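Local coordinates for CalS10 (Micromonospora echinospora, PDB 6UK5), which binds S-adenosylmethionine and probably transfers its methyl group to an amino pentose during calicheamicin biosynthesis, at residues V61-A73 and A90-H102. Numbering follows the deposited sequence.
With SAM (S-adenosylmethionine), chain D.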
# COMPACT_ATOMS: atom_id res chain seq x y z
N VAL A 61 26.01 -13.49 -11.47
CA VAL A 61 25.17 -14.64 -11.79
C VAL A 61 23.84 -14.48 -11.06
O VAL A 61 23.82 -14.23 -9.85
CB VAL A 61 25.86 -15.96 -11.41
CG1 VAL A 61 24.91 -17.12 -11.58
CG2 VAL A 61 27.10 -16.16 -12.27
N GLY A 62 22.74 -14.64 -11.80
CA GLY A 62 21.44 -14.30 -11.27
C GLY A 62 21.35 -12.81 -11.01
O GLY A 62 20.86 -12.37 -9.97
N CYS A 63 21.82 -12.02 -11.98
CA CYS A 63 21.92 -10.58 -11.80
C CYS A 63 20.57 -9.90 -11.69
O CYS A 63 20.49 -8.78 -11.16
CB CYS A 63 22.71 -9.95 -12.96
SG CYS A 63 21.95 -10.17 -14.59
N GLY A 64 19.50 -10.53 -12.17
CA GLY A 64 18.19 -9.92 -12.09
C GLY A 64 18.14 -8.64 -12.91
O GLY A 64 18.44 -8.63 -14.10
N THR A 65 17.75 -7.54 -12.26
CA THR A 65 17.68 -6.25 -12.92
C THR A 65 19.05 -5.64 -13.18
O THR A 65 19.12 -4.54 -13.75
CB THR A 65 16.85 -5.27 -12.08
OG1 THR A 65 17.44 -5.11 -10.79
CG2 THR A 65 15.42 -5.79 -11.93
N GLY A 66 20.14 -6.29 -12.78
CA GLY A 66 21.46 -5.73 -12.99
C GLY A 66 21.80 -4.58 -12.08
O GLY A 66 22.74 -3.83 -12.37
N ALA A 67 21.07 -4.41 -10.98
CA ALA A 67 21.33 -3.29 -10.08
C ALA A 67 22.75 -3.33 -9.54
O ALA A 67 23.46 -2.32 -9.53
CB ALA A 67 20.31 -3.30 -8.94
N HIS A 68 23.19 -4.50 -9.06
CA HIS A 68 24.59 -4.65 -8.66
C HIS A 68 25.52 -4.35 -9.82
O HIS A 68 26.50 -3.60 -9.68
CB HIS A 68 24.84 -6.06 -8.12
CG HIS A 68 24.41 -6.25 -6.70
ND1 HIS A 68 23.57 -7.27 -6.31
CD2 HIS A 68 24.74 -5.58 -5.57
CE1 HIS A 68 23.37 -7.20 -5.00
NE2 HIS A 68 24.08 -6.18 -4.53
N LEU A 69 25.24 -4.93 -10.99
CA LEU A 69 26.12 -4.76 -12.14
C LEU A 69 26.31 -3.30 -12.51
O LEU A 69 27.39 -2.91 -12.98
CB LEU A 69 25.56 -5.52 -13.34
CG LEU A 69 25.83 -7.02 -13.37
CD1 LEU A 69 24.90 -7.71 -14.36
CD2 LEU A 69 27.27 -7.27 -13.72
N GLU A 70 25.29 -2.47 -12.30
CA GLU A 70 25.41 -1.05 -12.61
C GLU A 70 26.61 -0.43 -11.91
O GLU A 70 27.37 0.34 -12.51
CB GLU A 70 24.14 -0.31 -12.22
CG GLU A 70 24.16 1.17 -12.58
CD GLU A 70 22.79 1.81 -12.54
OE1 GLU A 70 22.37 2.25 -11.46
OE2 GLU A 70 22.12 1.86 -13.60
N THR A 71 26.81 -0.76 -10.63
CA THR A 71 27.95 -0.20 -9.90
C THR A 71 29.23 -0.97 -10.17
O THR A 71 30.32 -0.39 -10.12
CB THR A 71 27.64 -0.17 -8.40
OG1 THR A 71 26.52 0.69 -8.16
CG2 THR A 71 28.83 0.36 -7.62
N PHE A 72 29.14 -2.28 -10.44
CA PHE A 72 30.33 -3.04 -10.78
C PHE A 72 30.99 -2.49 -12.04
O PHE A 72 32.22 -2.48 -12.16
CB PHE A 72 29.99 -4.52 -10.96
CG PHE A 72 29.87 -5.29 -9.67
CD1 PHE A 72 28.80 -6.14 -9.45
CD2 PHE A 72 30.84 -5.18 -8.68
CE1 PHE A 72 28.69 -6.85 -8.27
CE2 PHE A 72 30.73 -5.89 -7.50
CZ PHE A 72 29.66 -6.73 -7.30
N ALA A 73 30.18 -2.03 -13.00
CA ALA A 73 30.73 -1.53 -14.26
C ALA A 73 31.60 -0.31 -14.04
O ALA A 73 32.60 -0.12 -14.75
CB ALA A 73 29.59 -1.21 -15.24
N ALA A 90 15.48 -8.28 -19.23
CA ALA A 90 15.08 -7.19 -20.12
C ALA A 90 15.45 -5.84 -19.52
O ALA A 90 16.21 -5.07 -20.11
CB ALA A 90 13.57 -7.27 -20.39
N LEU A 91 14.92 -5.55 -18.33
CA LEU A 91 15.28 -4.30 -17.66
C LEU A 91 16.78 -4.23 -17.43
O LEU A 91 17.36 -3.14 -17.45
CB LEU A 91 14.50 -4.15 -16.35
CG LEU A 91 12.99 -3.87 -16.51
CD1 LEU A 91 12.23 -4.93 -17.30
CD2 LEU A 91 12.34 -3.64 -15.15
N ALA A 92 17.43 -5.38 -17.22
CA ALA A 92 18.88 -5.38 -17.05
C ALA A 92 19.57 -4.76 -18.26
O ALA A 92 20.41 -3.88 -18.13
CB ALA A 92 19.37 -6.81 -16.83
N ARG A 93 19.21 -5.22 -19.47
CA ARG A 93 19.76 -4.62 -20.68
C ARG A 93 19.39 -3.14 -20.77
O ARG A 93 20.23 -2.30 -21.11
CB ARG A 93 19.28 -5.37 -21.92
CG ARG A 93 19.83 -6.78 -22.00
CD ARG A 93 20.52 -7.03 -23.33
NE ARG A 93 21.01 -8.40 -23.45
CZ ARG A 93 20.24 -9.48 -23.56
NH1 ARG A 93 18.92 -9.36 -23.57
NH2 ARG A 93 20.79 -10.68 -23.65
N HIS A 94 18.13 -2.82 -20.47
CA HIS A 94 17.69 -1.43 -20.50
C HIS A 94 18.62 -0.55 -19.67
O HIS A 94 19.11 0.48 -20.15
CB HIS A 94 16.25 -1.35 -19.98
CG HIS A 94 15.52 -0.10 -20.36
ND1 HIS A 94 16.16 1.11 -20.55
CD2 HIS A 94 14.21 0.12 -20.61
CE1 HIS A 94 15.27 2.02 -20.89
NE2 HIS A 94 14.08 1.45 -20.93
N ARG A 95 18.86 -0.94 -18.42
CA ARG A 95 19.72 -0.16 -17.53
C ARG A 95 21.19 -0.22 -17.94
O ARG A 95 21.95 0.69 -17.60
CB ARG A 95 19.54 -0.68 -16.10
CG ARG A 95 20.75 -0.57 -15.17
CD ARG A 95 20.65 -1.59 -14.04
NE ARG A 95 19.38 -1.49 -13.34
CZ ARG A 95 19.16 -0.72 -12.28
NH1 ARG A 95 20.13 0.04 -11.78
NH2 ARG A 95 17.96 -0.70 -11.72
N LEU A 96 21.61 -1.26 -18.66
CA LEU A 96 23.01 -1.48 -19.02
C LEU A 96 23.12 -1.65 -20.53
O LEU A 96 23.23 -2.78 -21.03
CB LEU A 96 23.59 -2.68 -18.27
CG LEU A 96 23.69 -2.49 -16.76
CD1 LEU A 96 24.00 -3.79 -16.04
CD2 LEU A 96 24.78 -1.47 -16.45
N PRO A 97 23.08 -0.55 -21.29
CA PRO A 97 23.12 -0.66 -22.76
C PRO A 97 24.26 -1.51 -23.30
O PRO A 97 24.01 -2.51 -23.99
CB PRO A 97 23.24 0.80 -23.22
CG PRO A 97 23.38 1.64 -21.97
CD PRO A 97 22.82 0.83 -20.85
N GLY A 98 25.50 -1.13 -23.01
CA GLY A 98 26.65 -1.75 -23.66
C GLY A 98 27.29 -2.92 -22.93
O GLY A 98 28.50 -3.11 -23.03
N VAL A 99 26.49 -3.70 -22.21
CA VAL A 99 27.00 -4.75 -21.34
C VAL A 99 26.49 -6.08 -21.87
O VAL A 99 25.28 -6.27 -22.01
CB VAL A 99 26.56 -4.54 -19.88
CG1 VAL A 99 27.16 -5.61 -18.98
CG2 VAL A 99 26.95 -3.15 -19.42
N ARG A 100 27.41 -7.00 -22.17
CA ARG A 100 27.02 -8.33 -22.63
C ARG A 100 26.28 -9.04 -21.50
O ARG A 100 26.87 -9.35 -20.46
CB ARG A 100 28.23 -9.13 -23.09
CG ARG A 100 27.86 -10.47 -23.72
CD ARG A 100 27.09 -10.28 -25.03
NE ARG A 100 26.60 -11.55 -25.58
CZ ARG A 100 25.31 -11.91 -25.60
NH1 ARG A 100 24.37 -11.12 -25.12
NH2 ARG A 100 24.97 -13.08 -26.12
N LEU A 101 25.00 -9.31 -21.72
CA LEU A 101 24.16 -10.04 -20.79
C LEU A 101 23.71 -11.33 -21.45
O LEU A 101 23.39 -11.35 -22.65
CB LEU A 101 22.95 -9.20 -20.37
CG LEU A 101 23.27 -7.86 -19.71
CD1 LEU A 101 22.00 -7.17 -19.23
CD2 LEU A 101 24.23 -8.04 -18.55
N HIS A 102 23.66 -12.40 -20.67
CA HIS A 102 23.35 -13.73 -21.18
C HIS A 102 22.12 -14.29 -20.48
O HIS A 102 21.98 -14.18 -19.26
CB HIS A 102 24.53 -14.69 -20.98
CG HIS A 102 25.83 -14.16 -21.50
ND1 HIS A 102 26.31 -14.49 -22.74
CD2 HIS A 102 26.74 -13.33 -20.94
CE1 HIS A 102 27.47 -13.88 -22.93
NE2 HIS A 102 27.75 -13.17 -21.85
N SAM D . 21.60 -9.94 -8.06
CA SAM D . 20.18 -9.77 -8.05
C SAM D . 19.74 -8.50 -7.26
O SAM D . 20.27 -8.30 -6.13
OXT SAM D . 18.89 -7.78 -7.80
CB SAM D . 19.51 -11.02 -7.46
CG SAM D . 18.07 -11.04 -7.92
SD SAM D . 17.21 -12.14 -6.77
CE SAM D . 15.53 -11.60 -6.98
C5' SAM D . 17.15 -13.79 -7.57
C4' SAM D . 17.36 -13.88 -9.09
O4' SAM D . 17.87 -15.19 -9.40
C3' SAM D . 16.09 -13.69 -9.92
O3' SAM D . 16.15 -12.47 -10.65
C2' SAM D . 16.07 -14.89 -10.89
O2' SAM D . 15.86 -14.49 -12.24
C1' SAM D . 17.46 -15.52 -10.71
N9 SAM D . 17.49 -16.97 -10.85
C8 SAM D . 16.80 -17.90 -10.11
N7 SAM D . 17.09 -19.14 -10.40
C5 SAM D . 18.04 -19.03 -11.40
C6 SAM D . 18.78 -19.98 -12.13
N6 SAM D . 18.62 -21.30 -11.99
N1 SAM D . 19.68 -19.53 -13.02
C2 SAM D . 19.83 -18.22 -13.18
N3 SAM D . 19.19 -17.22 -12.57
C4 SAM D . 18.30 -17.69 -11.68
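The carbonyl oxygens of Gly64 and Thr65 touch Ala92, where the glycine-rich loop of a Rossmann-type methyltransferase meets the end of helix 86-95. The loop follows strand 57-61 and leads into helix 67-73. At its start, Gly62 O takes a weak hydrogen bond from the SAM amino group. Cys63 to Gly66 form a type II' beta turn, and Glu83, a SAM-binding residue, holds Gly64 N. The loop lies between SAM and helix 86-95: Gly64 O is 3.4 Å from Ala92 CB. Thr65 O receives a CA-H...O contact from Ala92 (CA to O 3.4 Å), and Arg95 NE is 3.1 Å from the same oxygen. Gly66 O lies 3.5 Å from Arg95 CD and 3.9 Å from Leu96 CD1. Ala67 CA sits over one face of the Arg95 guanidinium, offset toward its rim. Leu69 CB packs on Leu96 CD1 at 3.6 Å, and its CD1 reaches toward Leu101 CD2. Glu70 stands at the exposed margin. Its CG is anti to the backbone N (chi1 -177°), and the extended chain crosses the Arg95 side chain at about a right angle. A bend at chi3 (-53°) brings the Arg95 guanidinium beside Ala67 and Glu70, and its NH2 also pairs with Glu27 of helix 20-32 in a salt bridge. Glu70 OE1 forms a salt bridge with Arg95 NH1 at 3.2 Å, near the guanidinium plane; the carboxylate and guanidinium planes are 47° apart.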